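Local coordinates for mutual gliding motility protein C (MglC) (Myxococcus xanthus DK 1622, PDB 7CT3) that belongs to the Roadblock/LC7 family and acts in the polarity control system of gliding motility, where it interacts with its paralog MglB, at the interface of chains A and B. Residues are numbered along the deposited sequence; one frame, centred on the assembly and turned at random. Chains: chain A/B, Mutual gliding motility protein C (MglC).

The interface of chains A and B. Residues chain A 53, 56, 59-60, 74-75; chain B 63, 66, 68-69.
B:Thr66 donates its hydroxyl OG1 to the backbone carbonyl O of B:Thr63 at 2.7 Å, and its methyl CG2 meets A:Gln56 across the interface. The C=O···OG1 angle of 169° sets the hydroxyl almost in line with the carbonyl, a bond within chain B that fixes the rotation of B:Thr66; with OG1 between the backbone N and the carbonyl carbon (chi1 70°), CG2 is left to face chain A. There it touches the amide carbon CD of A:Gln56 at 3.4 Å, the two side chains meeting tip to tip. A:Gln56, on helix 44-61, is bent at chi2 (-43°), and B:Thr63 runs alongside it, antiparallel, its methyl CG2 lying 3.5 Å from the amide oxygen OE1. That oxygen also accepts a weak hydrogen bond, 3.3 Å long, from ND2 of A:Asn59 on the next helical turn. An alanine in place of A:Gln56 would probably open a gap chiefly at the B:Thr66 methyl, where CG and CD are lost, and take OE1 away from the B:Thr63 methyl and the A:Asn59 amide.

Beside this glutamine the contact is aliphatic. CG2 of B:Val69 packs 3.6 Å from CD2 of A:Leu53 and is equally near CG1 of A:Val74 on strand 71-75, so one methyl bridges helix and strand. No polar pair in this patch spans the chains, which points to van der Waals fit as its contribution to the two-fold dimer of the deposited assembly, a pairing typical of Roadblock/LC7 domains. B:Thr66 and B:Val69 also belong to a sodium site, B:Val69 necessarily through its backbone, and the ion may steady this loop. At the margin, CG2 of B:Thr68 rests 3.7 Å from CD2 of A:Leu53.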
ATOM      1  N   LEU A  53      -5.394   1.833 -12.914  1.00 32.98           N
ATOM      2  CA  LEU A  53      -5.027   1.034 -11.711  1.00 30.96           C
ATOM      3  C   LEU A  53      -6.071  -0.061 -11.451  1.00 29.98           C
ATOM      4  O   LEU A  53      -5.738  -0.998 -10.719  1.00 28.73           O
ATOM      5  CB  LEU A  53      -4.923   1.942 -10.477  1.00 29.99           C
ATOM      6  CG  LEU A  53      -3.719   2.882 -10.411  1.00 31.42           C
ATOM      7  CD1 LEU A  53      -3.817   3.790  -9.193  1.00 32.97           C
ATOM      8  CD2 LEU A  53      -2.406   2.114 -10.382  1.00 32.70           C
ATOM      9  N   GLN A  56      -5.245  -3.830 -11.553  1.00 32.13           N
ATOM     10  CA  GLN A  56      -4.154  -4.163 -10.599  1.00 33.12           C
ATOM     11  C   GLN A  56      -4.665  -4.045  -9.158  1.00 30.84           C
ATOM     12  O   GLN A  56      -4.243  -4.868  -8.326  1.00 29.19           O
ATOM     13  CB  GLN A  56      -2.935  -3.279 -10.865  1.00 34.09           C
ATOM     14  CG  GLN A  56      -2.388  -3.407 -12.280  1.00 40.10           C
ATOM     15  CD  GLN A  56      -2.337  -4.841 -12.755  1.00 43.96           C
ATOM     16  OE1 GLN A  56      -1.765  -5.717 -12.104  1.00 52.70           O
ATOM     17  NE2 GLN A  56      -2.939  -5.093 -13.907  1.00 46.28           N
ATOM     18  N   ASN A  59      -6.371  -7.268  -8.392  1.00 29.90           N
ATOM     19  CA  ASN A  59      -5.335  -8.333  -8.295  1.00 30.34           C
ATOM     20  C   ASN A  59      -4.693  -8.284  -6.902  1.00 29.61           C
ATOM     21  O   ASN A  59      -4.649  -9.332  -6.235  1.00 31.11           O
ATOM     22  CB  ASN A  59      -4.273  -8.215  -9.391  1.00 31.97           C
ATOM     23  CG  ASN A  59      -4.791  -8.550 -10.774  1.00 34.58           C
ATOM     24  OD1 ASN A  59      -5.830  -9.193 -10.930  1.00 38.27           O
ATOM     25  ND2 ASN A  59      -4.066  -8.118 -11.790  1.00 37.90           N
ATOM     26  N   ALA A  60      -4.201  -7.117  -6.482  1.00 28.79           N
ATOM     27  CA  ALA A  60      -3.526  -6.921  -5.175  1.00 29.88           C
ATOM     28  C   ALA A  60      -4.528  -7.138  -4.031  1.00 27.54           C
ATOM     29  O   ALA A  60      -4.123  -7.676  -2.979  1.00 27.47           O
ATOM     30  CB  ALA A  60      -2.888  -5.554  -5.113  1.00 30.04           C
ATOM     31  N   VAL A  74      -2.172   0.243  -3.787  1.00 22.39           N
ATOM     32  CA  VAL A  74      -1.542   0.220  -5.134  1.00 24.11           C
ATOM     33  C   VAL A  74      -1.558   1.659  -5.639  1.00 24.05           C
ATOM     34  O   VAL A  74      -2.667   2.203  -5.846  1.00 26.42           O
ATOM     35  CB  VAL A  74      -2.262  -0.758  -6.078  1.00 25.97           C
ATOM     36  CG1 VAL A  74      -1.676  -0.727  -7.478  1.00 26.54           C
ATOM     37  CG2 VAL A  74      -2.243  -2.178  -5.529  1.00 28.64           C
ATOM     38  N   ASN A  75      -0.376   2.262  -5.769  1.00 23.79           N
ATOM     39  CA  ASN A  75      -0.215   3.723  -5.967  1.00 25.05           C
ATOM     40  C   ASN A  75       0.453   3.997  -7.314  1.00 25.31           C
ATOM     41  O   ASN A  75       1.316   3.210  -7.740  1.00 24.23           O
ATOM     42  CB  ASN A  75       0.582   4.357  -4.826  1.00 24.51           C
ATOM     43  CG  ASN A  75      -0.071   4.173  -3.472  1.00 25.67           C
ATOM     44  OD1 ASN A  75      -1.276   3.943  -3.380  1.00 25.86           O
ATOM     45  ND2 ASN A  75       0.719   4.277  -2.415  1.00 26.56           N
TER
ATOM     46  N   THR B  63       2.169  -6.333  -9.533  1.00 25.82           N
ATOM     47  CA  THR B  63       1.451  -5.148 -10.084  1.00 26.43           C
ATOM     48  C   THR B  63       2.452  -4.043 -10.457  1.00 25.56           C
ATOM     49  O   THR B  63       2.127  -3.248 -11.361  1.00 24.88           O
ATOM     50  CB  THR B  63       0.351  -4.648  -9.137  1.00 26.78           C
ATOM     51  OG1 THR B  63       0.936  -4.125  -7.946  1.00 27.17           O
ATOM     52  CG2 THR B  63      -0.658  -5.723  -8.789  1.00 26.97           C
ATOM     53  N   THR B  66       3.359  -3.232 -14.201  1.00 30.43           N
ATOM     54  CA  THR B  66       2.456  -2.396 -15.036  1.00 33.57           C
ATOM     55  C   THR B  66       2.979  -0.959 -15.026  1.00 32.45           C
ATOM     56  O   THR B  66       3.471  -0.532 -13.970  1.00 32.83           O
ATOM     57  CB  THR B  66       1.001  -2.444 -14.558  1.00 34.19           C
ATOM     58  OG1 THR B  66       0.935  -1.754 -13.312  1.00 39.56           O
ATOM     59  CG2 THR B  66       0.470  -3.850 -14.409  1.00 32.21           C
ATOM     60  N   THR B  68       1.594   1.987 -14.917  1.00 30.22           N
ATOM     61  CA  THR B  68       0.911   2.991 -14.052  1.00 30.41           C
ATOM     62  C   THR B  68       1.299   2.802 -12.582  1.00 27.79           C
ATOM     63  O   THR B  68       1.403   3.817 -11.874  1.00 31.98           O
ATOM     64  CB  THR B  68      -0.611   2.932 -14.215  1.00 32.55           C
ATOM     65  OG1 THR B  68      -0.906   3.118 -15.600  1.00 38.61           O
ATOM     66  CG2 THR B  68      -1.326   3.982 -13.392  1.00 34.54           C
ATOM     67  N   VAL B  69       1.479   1.560 -12.131  1.00 26.52           N
ATOM     68  CA  VAL B  69       1.761   1.246 -10.699  1.00 25.27           C
ATOM     69  C   VAL B  69       3.230   1.574 -10.410  1.00 27.12           C
ATOM     70  O   VAL B  69       4.115   1.011 -11.091  1.00 26.31           O
ATOM     71  CB  VAL B  69       1.421  -0.216 -10.361  1.00 26.22           C
ATOM     72  CG1 VAL B  69       1.784  -0.554  -8.925  1.00 26.04           C
ATOM     73  CG2 VAL B  69      -0.046  -0.528 -10.628  1.00 28.34           C
TER